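Local coordinates for protein NAD(P)H-hydrate epimerase (Saccharomyces cerevisiae, PDB 1JZT) that interconverts the R and S epimers of hydrated NADH and NADPH, so that a partner dehydratase can repair both forms of the damaged nucleotide, at residues 44-49 with 212-217; 126-131 with 161-166; 139-144 with 151-156; 176-181 with 187-192. One frame throughout, in Å; residues are numbered along the deposited sequence.

Interaction 1. Residues 44-49 with 212-217; sequences CRQFPL and QTTHYV
Gln46 swings its CG away from its own backbone N (chi1 -166°) and bends at the next bond (chi2 66°), which sends its amide out from the last turn of helix 28-46 toward the hydroxyl of Tyr216. The helix packs here on one face of the Rossmann-like sheet, over strand 214-218, which lies between the parallel strand 194-198 and the antiparallel strand 243-245. Tyr216 is long enough to span the gap, and its OH donates to Gln46 OE1 at 3.2 Å, the one hydrogen bond across the contact. The oxygen sits at the edge of the ring, near its plane, while the amide itself is turned 73° from that ring. The donor comes slightly tilted from the carbonyl plane.

Glutamine suits the helix end because its two branches serve two residues: OE1 takes the phenol, and NE2 comes to 3.5 Å from Thr214 OG1, a looser polar approach. Thr214 adds a methyl, with CG2 3.6 Å from Gln46 OE1. An alanine here is likely to leave the buried phenol without this acceptor and to open a gap beside Thr214.

Arg45 contributes hydrocarbon only. Its guanidinium forms a salt bridge with Asp241, a use that suits an exposed, charged position, while the start of the chain lies beside the phenol. The side chain of Tyr216 also touches Val194 and Lys245 of the flanking strands, and on the helix side its OH is 3.9 Å from Arg45 CG.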
# COMPACT_ATOMS: atom_id res chain seq x y z
N CYS A 44 -5.18 10.64 1.63
CA CYS A 44 -5.81 11.87 2.10
C CYS A 44 -5.28 13.08 1.33
O CYS A 44 -6.02 14.00 1.00
CB CYS A 44 -5.55 12.04 3.61
SG CYS A 44 -6.26 13.53 4.36
N ARG A 45 -3.99 13.07 1.01
CA ARG A 45 -3.40 14.19 0.29
C ARG A 45 -3.78 14.21 -1.19
O ARG A 45 -3.92 15.27 -1.79
CB ARG A 45 -1.88 14.17 0.45
CG ARG A 45 -1.21 15.45 -0.01
CD ARG A 45 0.16 15.60 0.61
NE ARG A 45 0.10 15.76 2.06
CZ ARG A 45 1.18 15.90 2.83
NH1 ARG A 45 2.39 15.89 2.28
NH2 ARG A 45 1.06 16.04 4.15
N GLN A 46 -3.95 13.02 -1.77
CA GLN A 46 -4.31 12.86 -3.17
C GLN A 46 -5.81 13.07 -3.38
O GLN A 46 -6.25 13.55 -4.43
CB GLN A 46 -3.89 11.46 -3.64
CG GLN A 46 -3.87 11.23 -5.14
CD GLN A 46 -2.81 12.05 -5.86
OE1 GLN A 46 -1.74 12.32 -5.31
NE2 GLN A 46 -3.11 12.45 -7.09
N PHE A 47 -6.61 12.72 -2.37
CA PHE A 47 -8.06 12.86 -2.46
C PHE A 47 -8.63 13.63 -1.27
O PHE A 47 -9.42 13.10 -0.48
CB PHE A 47 -8.72 11.49 -2.55
CG PHE A 47 -8.23 10.65 -3.70
CD1 PHE A 47 -8.59 10.95 -5.00
CD2 PHE A 47 -7.40 9.56 -3.46
CE1 PHE A 47 -8.13 10.16 -6.07
CE2 PHE A 47 -6.93 8.77 -4.52
CZ PHE A 47 -7.30 9.08 -5.82
N PRO A 48 -8.25 14.91 -1.13
CA PRO A 48 -8.73 15.75 -0.02
C PRO A 48 -10.26 15.79 0.06
O PRO A 48 -10.95 15.82 -0.96
CB PRO A 48 -8.13 17.12 -0.33
CG PRO A 48 -7.97 17.11 -1.82
CD PRO A 48 -7.48 15.71 -2.09
N LEU A 49 -10.78 15.77 1.28
CA LEU A 49 -12.22 15.79 1.48
C LEU A 49 -12.80 17.21 1.47
O LEU A 49 -14.01 17.38 1.30
CB LEU A 49 -12.57 15.10 2.81
CG LEU A 49 -12.25 13.60 2.86
CD1 LEU A 49 -12.52 13.07 4.25
CD2 LEU A 49 -13.09 12.86 1.83
N GLN A 212 0.49 9.58 -15.59
CA GLN A 212 -0.55 8.64 -15.18
C GLN A 212 -0.53 8.28 -13.70
O GLN A 212 -1.57 7.98 -13.11
CB GLN A 212 -0.44 7.35 -16.00
CG GLN A 212 -0.87 7.49 -17.45
CD GLN A 212 -2.38 7.61 -17.59
OE1 GLN A 212 -3.12 6.69 -17.22
NE2 GLN A 212 -2.84 8.74 -18.12
N THR A 213 0.66 8.34 -13.10
CA THR A 213 0.84 7.97 -11.70
C THR A 213 1.61 8.96 -10.83
O THR A 213 2.69 9.41 -11.21
CB THR A 213 1.60 6.63 -11.62
OG1 THR A 213 1.03 5.72 -12.56
CG2 THR A 213 1.50 6.03 -10.22
N THR A 214 1.05 9.30 -9.67
CA THR A 214 1.73 10.20 -8.76
C THR A 214 2.55 9.27 -7.85
O THR A 214 2.03 8.26 -7.37
CB THR A 214 0.74 11.03 -7.92
OG1 THR A 214 -0.05 11.85 -8.78
CG2 THR A 214 1.49 11.92 -6.94
N HIS A 215 3.82 9.60 -7.61
CA HIS A 215 4.70 8.77 -6.80
C HIS A 215 5.07 9.39 -5.46
O HIS A 215 5.54 10.53 -5.38
CB HIS A 215 5.98 8.45 -7.60
CG HIS A 215 6.83 7.37 -7.00
ND1 HIS A 215 8.14 7.15 -7.40
CD2 HIS A 215 6.56 6.42 -6.08
CE1 HIS A 215 8.63 6.11 -6.75
NE2 HIS A 215 7.69 5.65 -5.94
N TYR A 216 4.83 8.62 -4.40
CA TYR A 216 5.15 9.01 -3.03
C TYR A 216 6.03 7.93 -2.42
O TYR A 216 5.98 6.76 -2.82
CB TYR A 216 3.89 9.09 -2.17
CG TYR A 216 2.94 10.23 -2.44
CD1 TYR A 216 3.19 11.51 -1.95
CD2 TYR A 216 1.74 10.02 -3.13
CE1 TYR A 216 2.28 12.55 -2.12
CE2 TYR A 216 0.82 11.05 -3.31
CZ TYR A 216 1.10 12.31 -2.80
OH TYR A 216 0.18 13.32 -2.96
N VAL A 217 6.86 8.33 -1.46
CA VAL A 217 7.68 7.37 -0.73
C VAL A 217 7.28 7.57 0.73
O VAL A 217 7.04 8.70 1.16
CB VAL A 217 9.20 7.62 -0.90
CG1 VAL A 217 9.61 8.94 -0.28
CG2 VAL A 217 9.98 6.47 -0.26

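Interaction 2. Residues 126-131 with 161-166; sequences EYLKPE and CKVQNI
The carbonyl oxygen of Leu128 is the one polar atom in the contacts between the segments: a methyl of Val163, CG1, lies 3.8 Å from Leu128 O. No hydrogen bond crosses between the segments, so the join is one of hydrocarbon surfaces. It belongs to the beta-alpha-beta crossover of the Rossmann-like fold. Segment 126-131 leads into strand 133-139, and segment 161-166 leaves helix 153-163 on the way to the neighbouring parallel strand 169-172, so the loops before the unit's first strand and after its helix touch at the surface.

Val163 points at Leu128 with a short branched side chain, which fits the small distance between the backbones, whose CA atoms are 7.0 Å apart at this pair. CG1 stands anti to the carbonyl carbon (chi1 -54°), and this leaves CG2 between the backbone N and carbonyl carbon, facing Leu128 CB at 4.4 Å. Since Leu128 meets that methyl through its CB, an apolar residue suits the place.

Further along, Pro130 and Ile166 cross at about a right angle. The proline's rigid ring offers a compact apolar surface to the isoleucine's equally apolar branch, and it rests as well on Ile167. On the loop side, the backbone is tied to the strand it enters by a hydrogen bond between Tyr127 O and Thr133 OG1, and the Tyr127 ring meets that of Phe62. The pose of Ile166 is somewhat doubtful, because its CG2 sits too near Val163 O; as modelled, Ile166 CG1 is 3.3 Å from Pro130 CG, tighter than an ordinary carbon contact.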
# COMPACT_ATOMS: atom_id res chain seq x y z
N GLU A 126 -19.20 -5.38 -5.74
CA GLU A 126 -20.07 -4.21 -5.71
C GLU A 126 -19.25 -2.94 -5.48
O GLU A 126 -19.69 -1.83 -5.82
CB GLU A 126 -21.12 -4.35 -4.61
N TYR A 127 -18.06 -3.09 -4.92
CA TYR A 127 -17.20 -1.94 -4.65
C TYR A 127 -16.32 -1.52 -5.82
O TYR A 127 -15.52 -0.60 -5.70
CB TYR A 127 -16.33 -2.22 -3.42
CG TYR A 127 -17.13 -2.21 -2.14
CD1 TYR A 127 -17.52 -1.01 -1.55
CD2 TYR A 127 -17.53 -3.40 -1.54
CE1 TYR A 127 -18.29 -0.99 -0.39
CE2 TYR A 127 -18.30 -3.40 -0.39
CZ TYR A 127 -18.68 -2.20 0.18
OH TYR A 127 -19.45 -2.20 1.31
N LEU A 128 -16.48 -2.21 -6.95
CA LEU A 128 -15.70 -1.87 -8.14
C LEU A 128 -16.54 -1.01 -9.08
O LEU A 128 -16.30 -0.97 -10.29
CB LEU A 128 -15.24 -3.14 -8.86
CG LEU A 128 -13.98 -3.81 -8.29
CD1 LEU A 128 -14.23 -4.22 -6.85
CD2 LEU A 128 -13.60 -5.01 -9.13
N LYS A 129 -17.53 -0.33 -8.51
CA LYS A 129 -18.41 0.56 -9.27
C LYS A 129 -18.07 2.00 -8.92
O LYS A 129 -17.94 2.35 -7.74
CB LYS A 129 -19.87 0.28 -8.94
CG LYS A 129 -20.34 -1.12 -9.30
CD LYS A 129 -21.77 -1.35 -8.86
CE LYS A 129 -22.20 -2.78 -9.15
NZ LYS A 129 -23.55 -3.09 -8.59
N PRO A 130 -17.91 2.86 -9.94
CA PRO A 130 -17.58 4.28 -9.78
C PRO A 130 -18.41 5.05 -8.76
O PRO A 130 -17.87 5.81 -7.95
CB PRO A 130 -17.75 4.83 -11.19
CG PRO A 130 -17.37 3.66 -12.05
CD PRO A 130 -18.06 2.51 -11.36
N GLU A 131 -19.73 4.88 -8.80
CA GLU A 131 -20.61 5.60 -7.89
C GLU A 131 -20.54 5.16 -6.43
O GLU A 131 -21.16 5.79 -5.57
CB GLU A 131 -22.06 5.54 -8.38
CG GLU A 131 -22.50 4.19 -8.91
CD GLU A 131 -21.91 3.87 -10.28
OE1 GLU A 131 -22.12 4.66 -11.23
OE2 GLU A 131 -21.24 2.82 -10.42
N CYS A 161 -8.04 -4.52 -13.02
CA CYS A 161 -7.56 -3.96 -14.28
C CYS A 161 -8.69 -3.50 -15.19
O CYS A 161 -8.51 -2.57 -15.98
CB CYS A 161 -6.68 -4.97 -15.02
SG CYS A 161 -5.07 -5.23 -14.24
N LYS A 162 -9.85 -4.15 -15.09
CA LYS A 162 -10.98 -3.78 -15.92
C LYS A 162 -11.55 -2.41 -15.58
O LYS A 162 -12.11 -1.73 -16.45
CB LYS A 162 -12.08 -4.84 -15.79
CG LYS A 162 -11.60 -6.23 -16.22
CD LYS A 162 -12.60 -7.32 -15.88
CE LYS A 162 -13.73 -7.38 -16.87
NZ LYS A 162 -14.55 -8.61 -16.66
N VAL A 163 -11.41 -1.98 -14.33
CA VAL A 163 -11.94 -0.68 -13.92
C VAL A 163 -10.89 0.33 -13.47
O VAL A 163 -11.23 1.42 -13.00
CB VAL A 163 -12.97 -0.84 -12.77
CG1 VAL A 163 -14.05 -1.83 -13.17
CG2 VAL A 163 -12.27 -1.29 -11.51
N GLN A 164 -9.62 -0.01 -13.62
CA GLN A 164 -8.54 0.87 -13.17
C GLN A 164 -8.40 2.18 -13.93
O GLN A 164 -7.69 3.09 -13.49
CB GLN A 164 -7.20 0.12 -13.20
CG GLN A 164 -6.75 -0.32 -14.58
CD GLN A 164 -5.42 -1.04 -14.55
OE1 GLN A 164 -4.90 -1.47 -15.59
NE2 GLN A 164 -4.84 -1.17 -13.36
N ASN A 165 -9.08 2.29 -15.07
CA ASN A 165 -9.01 3.53 -15.84
C ASN A 165 -10.18 4.44 -15.48
O ASN A 165 -10.26 5.57 -15.95
CB ASN A 165 -9.01 3.22 -17.34
CG ASN A 165 -7.71 2.58 -17.78
OD1 ASN A 165 -6.66 3.22 -17.79
ND2 ASN A 165 -7.77 1.29 -18.12
N ILE A 166 -11.09 3.95 -14.64
CA ILE A 166 -12.22 4.74 -14.20
C ILE A 166 -12.11 5.01 -12.70
O ILE A 166 -12.39 6.12 -12.24
CB ILE A 166 -13.58 4.04 -14.52
CG1 ILE A 166 -14.72 4.74 -13.77
CG2 ILE A 166 -13.53 2.58 -14.14
CD1 ILE A 166 -14.85 6.23 -14.06

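Interaction 3. Residues 139-144 with 151-156; sequences AIFGFS and EPFKGI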
# COMPACT_ATOMS: atom_id res chain seq x y z
N ALA A 139 -3.23 -3.42 -1.70
CA ALA A 139 -2.28 -3.90 -0.70
C ALA A 139 -2.24 -5.43 -0.78
O ALA A 139 -2.18 -6.12 0.25
CB ALA A 139 -2.73 -3.45 0.70
N ILE A 140 -2.28 -5.96 -2.00
CA ILE A 140 -2.25 -7.42 -2.18
C ILE A 140 -0.87 -8.01 -1.91
O ILE A 140 -0.70 -8.71 -0.91
CB ILE A 140 -2.72 -7.83 -3.61
CG1 ILE A 140 -4.22 -7.62 -3.76
CG2 ILE A 140 -2.49 -9.32 -3.83
CD1 ILE A 140 -4.66 -6.20 -3.67
N PHE A 141 0.09 -7.75 -2.78
CA PHE A 141 1.45 -8.27 -2.60
C PHE A 141 2.52 -7.19 -2.65
O PHE A 141 2.43 -6.25 -3.44
CB PHE A 141 1.77 -9.35 -3.65
CG PHE A 141 1.02 -10.62 -3.46
CD1 PHE A 141 1.06 -11.30 -2.24
CD2 PHE A 141 0.25 -11.15 -4.50
CE1 PHE A 141 0.35 -12.48 -2.06
CE2 PHE A 141 -0.46 -12.33 -4.32
CZ PHE A 141 -0.42 -12.99 -3.10
N GLY A 142 3.53 -7.34 -1.79
CA GLY A 142 4.62 -6.39 -1.73
C GLY A 142 5.88 -6.80 -2.46
O GLY A 142 5.86 -7.71 -3.29
N PHE A 143 6.99 -6.15 -2.15
CA PHE A 143 8.26 -6.42 -2.82
C PHE A 143 8.75 -7.87 -2.76
O PHE A 143 9.68 -8.24 -3.48
CB PHE A 143 9.35 -5.47 -2.29
CG PHE A 143 9.87 -5.83 -0.92
CD1 PHE A 143 10.82 -6.83 -0.77
CD2 PHE A 143 9.42 -5.15 0.20
CE1 PHE A 143 11.32 -7.15 0.50
CE2 PHE A 143 9.90 -5.46 1.47
CZ PHE A 143 10.86 -6.46 1.62
N SER A 144 8.11 -8.69 -1.92
CA SER A 144 8.47 -10.10 -1.78
C SER A 144 7.70 -10.97 -2.77
O SER A 144 7.78 -12.20 -2.73
CB SER A 144 8.17 -10.58 -0.37
OG SER A 144 6.77 -10.51 -0.13
N GLU A 151 -4.62 -18.05 -7.45
CA GLU A 151 -5.98 -17.58 -7.16
C GLU A 151 -6.09 -17.48 -5.65
O GLU A 151 -5.34 -18.12 -4.92
CB GLU A 151 -7.02 -18.58 -7.69
CG GLU A 151 -7.09 -18.70 -9.21
CD GLU A 151 -7.40 -17.38 -9.90
OE1 GLU A 151 -7.90 -16.45 -9.24
OE2 GLU A 151 -7.15 -17.28 -11.12
N PRO A 152 -7.04 -16.66 -5.15
CA PRO A 152 -7.97 -15.86 -5.94
C PRO A 152 -7.39 -14.51 -6.35
O PRO A 152 -8.07 -13.70 -6.97
CB PRO A 152 -9.16 -15.71 -4.99
CG PRO A 152 -8.47 -15.53 -3.67
CD PRO A 152 -7.36 -16.58 -3.71
N PHE A 153 -6.13 -14.28 -6.00
CA PHE A 153 -5.47 -13.02 -6.32
C PHE A 153 -5.32 -12.79 -7.81
O PHE A 153 -5.32 -11.65 -8.26
CB PHE A 153 -4.11 -12.97 -5.64
CG PHE A 153 -4.17 -13.24 -4.17
CD1 PHE A 153 -4.91 -12.41 -3.33
CD2 PHE A 153 -3.53 -14.35 -3.62
CE1 PHE A 153 -5.03 -12.69 -1.97
CE2 PHE A 153 -3.64 -14.63 -2.26
CZ PHE A 153 -4.39 -13.80 -1.44
N LYS A 154 -5.21 -13.86 -8.58
CA LYS A 154 -5.08 -13.71 -10.02
C LYS A 154 -6.36 -13.05 -10.53
O LYS A 154 -6.31 -12.01 -11.19
CB LYS A 154 -4.87 -15.06 -10.70
CG LYS A 154 -4.49 -14.95 -12.17
CD LYS A 154 -4.63 -16.28 -12.89
CE LYS A 154 -3.77 -17.37 -12.26
NZ LYS A 154 -3.94 -18.68 -12.97
N GLY A 155 -7.50 -13.65 -10.21
CA GLY A 155 -8.78 -13.11 -10.64
C GLY A 155 -9.08 -11.72 -10.09
O GLY A 155 -9.72 -10.91 -10.75
N ILE A 156 -8.63 -11.46 -8.86
CA ILE A 156 -8.85 -10.14 -8.25
C ILE A 156 -8.16 -9.06 -9.09
O ILE A 156 -8.76 -8.03 -9.39
CB ILE A 156 -8.28 -10.10 -6.80
CG1 ILE A 156 -8.98 -11.13 -5.92
CG2 ILE A 156 -8.45 -8.70 -6.21
CD1 ILE A 156 -10.47 -10.95 -5.81
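Segment 151-156 turns into helix 153-163 and brings Phe153 against Ile140 and Phe141, in the loop between the first strand and the helix of a Rossmann-like beta-alpha-beta unit. Its first residue, Glu151, folds its carboxylate back over the helix start: OE1 accepts from Gly155 N at 3.0 Å, on the syn side and 22° out of the carboxylate plane. The negative group thus meets a backbone N-H of the first turn, where a helix welcomes an acceptor. Pro152 follows a cis peptide bond, which bends the chain into the helix, and its carbonyl O takes the N-H of Ile156 at 3.0 Å.

Phe153 carries the contact. Its CG lies anti to the carbonyl carbon (chi1 -53°), which turns the ring to the loop. Phe141 stands edge-on to its face in a T-shaped stack, with ring centroids 4.9 Å apart and planes at 73°, so the hydrogen-bearing rim of one ring looks into the pi cloud of the other. Ile140 lays its methyl CG2 beside the same ring, 4.0 Å from Phe153 CD1, and that methyl also sits over the rim of one face of Phe141. Pro67 touches both phenylalanines.

Lys154 points the other way, toward solvent, with a long salt bridge to Glu151. At Gly155 a side chain would crowd Glu151 OE1, so glycine fits.

The same loop carries Gly142, Phe143 and Ser144, predicted to bind the hydrated nucleotide, and Phe141 N is also held by Thr176 OG1. Phe141 CZ stands over the CD2 side of the Phe153 ring, 3.4 Å from Phe153 CD2.

Interaction 4. Residues 176-181 with 187-192; sequences TGWDVD and QPSINP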
# COMPACT_ATOMS: atom_id res chain seq x y z
N THR A 176 0.82 -4.53 -7.46
CA THR A 176 0.66 -5.98 -7.40
C THR A 176 0.69 -6.60 -8.80
O THR A 176 0.03 -6.11 -9.71
CB THR A 176 -0.65 -6.34 -6.68
OG1 THR A 176 -0.58 -5.89 -5.32
CG2 THR A 176 -0.87 -7.85 -6.69
N GLY A 177 1.48 -7.65 -8.97
CA GLY A 177 1.55 -8.30 -10.28
C GLY A 177 2.72 -7.84 -11.13
O GLY A 177 3.03 -8.47 -12.14
N TRP A 178 3.36 -6.74 -10.74
CA TRP A 178 4.51 -6.23 -11.47
C TRP A 178 5.76 -6.98 -11.02
O TRP A 178 5.82 -7.46 -9.88
CB TRP A 178 4.73 -4.73 -11.20
CG TRP A 178 3.82 -3.79 -11.94
CD1 TRP A 178 2.57 -4.06 -12.41
CD2 TRP A 178 4.08 -2.41 -12.24
NE1 TRP A 178 2.03 -2.93 -12.98
CE2 TRP A 178 2.93 -1.90 -12.89
CE3 TRP A 178 5.17 -1.56 -12.02
CZ2 TRP A 178 2.84 -0.57 -13.33
CZ3 TRP A 178 5.08 -0.23 -12.46
CH2 TRP A 178 3.92 0.25 -13.10
N ASP A 179 6.75 -7.08 -11.89
CA ASP A 179 7.99 -7.73 -11.50
C ASP A 179 8.69 -6.65 -10.67
O ASP A 179 9.02 -5.58 -11.19
CB ASP A 179 8.83 -8.10 -12.72
CG ASP A 179 10.08 -8.87 -12.35
OD1 ASP A 179 10.94 -8.31 -11.64
OD2 ASP A 179 10.19 -10.05 -12.75
N VAL A 180 8.89 -6.92 -9.39
CA VAL A 180 9.50 -5.96 -8.47
C VAL A 180 10.77 -5.31 -8.99
O VAL A 180 11.03 -4.15 -8.70
CB VAL A 180 9.81 -6.62 -7.10
CG1 VAL A 180 10.37 -5.58 -6.14
CG2 VAL A 180 8.55 -7.25 -6.52
N ASP A 181 11.56 -6.03 -9.78
CA ASP A 181 12.80 -5.48 -10.32
C ASP A 181 12.76 -5.19 -11.81
O ASP A 181 13.44 -4.27 -12.28
CB ASP A 181 13.97 -6.42 -10.04
CG ASP A 181 14.26 -6.57 -8.56
OD1 ASP A 181 14.33 -5.54 -7.86
OD2 ASP A 181 14.45 -7.72 -8.11
N GLN A 187 0.14 -9.54 -18.38
CA GLN A 187 -0.99 -8.72 -18.80
C GLN A 187 -2.30 -9.47 -18.58
O GLN A 187 -2.36 -10.69 -18.75
CB GLN A 187 -0.86 -8.34 -20.27
CG GLN A 187 0.44 -7.65 -20.62
CD GLN A 187 0.61 -6.33 -19.89
OE1 GLN A 187 -0.21 -5.42 -20.03
N PRO A 188 -3.37 -8.75 -18.18
CA PRO A 188 -3.38 -7.30 -17.95
C PRO A 188 -2.49 -6.92 -16.77
O PRO A 188 -2.21 -7.74 -15.89
CB PRO A 188 -4.85 -7.00 -17.71
CG PRO A 188 -5.34 -8.25 -17.06
CD PRO A 188 -4.70 -9.32 -17.91
N SER A 189 -2.06 -5.66 -16.76
CA SER A 189 -1.18 -5.16 -15.72
C SER A 189 -1.79 -3.97 -14.97
O SER A 189 -2.46 -3.12 -15.57
CB SER A 189 0.15 -4.74 -16.37
OG SER A 189 1.14 -4.46 -15.40
N ILE A 190 -1.56 -3.92 -13.66
CA ILE A 190 -2.07 -2.82 -12.84
C ILE A 190 -1.43 -1.50 -13.29
O ILE A 190 -0.22 -1.43 -13.52
CB ILE A 190 -1.74 -3.05 -11.34
CG1 ILE A 190 -2.52 -4.26 -10.81
CG2 ILE A 190 -2.06 -1.80 -10.52
CD1 ILE A 190 -4.01 -4.06 -10.76
N ASN A 191 -2.26 -0.47 -13.43
CA ASN A 191 -1.83 0.87 -13.82
C ASN A 191 -2.35 1.78 -12.71
O ASN A 191 -3.41 2.40 -12.84
CB ASN A 191 -2.45 1.27 -15.17
CG ASN A 191 -2.21 2.74 -15.52
OD1 ASN A 191 -2.77 3.25 -16.49
ND2 ASN A 191 -1.38 3.42 -14.73
N PRO A 192 -1.61 1.88 -11.60
CA PRO A 192 -2.00 2.70 -10.45
C PRO A 192 -2.00 4.21 -10.66
O PRO A 192 -1.13 4.76 -11.34
CB PRO A 192 -1.01 2.27 -9.38
CG PRO A 192 0.24 2.04 -10.18
CD PRO A 192 -0.28 1.28 -11.39
O HOH W 1 -0.15 -6.20 -12.34
O HOH W 2 2.61 -7.09 -14.74
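The indole of Trp178 turns its nitrogen toward the hydroxyl of Ser189 and the carbonyl of Ile190, across a loop between the parallel strands 169-172 and 194-198 of the Rossmann-like sheet. Trp178 CG lies anti to the carbonyl carbon (chi1 -78°), which directs the ring at 187-192. NE1 donates to Ile190 O at 2.8 Å, meeting a lone pair in the carbonyl plane, the oxygen standing a little out of the indole plane, and the bond is bent (134°). Ser189 OG lies close by, 3.0 Å from Trp178 NE1. Pro192 crosses obliquely, with its CD 4.1 Å from Trp178 CZ2. Tryptophan suits the place because one flat group offers both an N-H and a wide apolar surface. A phenylalanine in its place has no N-H and no second ring, and would probably leave Ile190 O without this donor and Pro192 without its neighbour.

Ile190 brings CG1 to 3.3 Å from Thr176 O, and it also packs on Val157 and Cys161 of helix 153-163. Gly177 has a positive phi (96°), at which a side chain would jam against the preceding carbonyl.

Thr176 has its hydroxyl bonded to Asp138 OD1; both are predicted potassium ligands, so this loop probably shapes the ion site. One water bridges Gly177 O and Ser189 OG; another accepts from Ile190 N and donates to Thr176 O at 2.6 Å.

Overall arrangement
All four contacts lie in one Rossmann-like domain, around its sheet. Along the chain, interactions 2, 3 and 4 are nested inside the loop closed by interaction 1, and interaction 3 lies inside the loop closed by interaction 2. Interactions 2 and 3, with centres about 17 Å apart, use opposite ends of helix 153-163. Interaction 4 follows both; its centre is about 10 Å from that of interaction 3, and the two touch through Ile140, Phe141 and Thr176, beside the predicted potassium and nucleotide sites. Interaction 1, about 22 Å from interaction 3 between centres, lies across the chain's centre, yet meets interaction 4 through a probable hydrogen bond from Thr213 to Pro192.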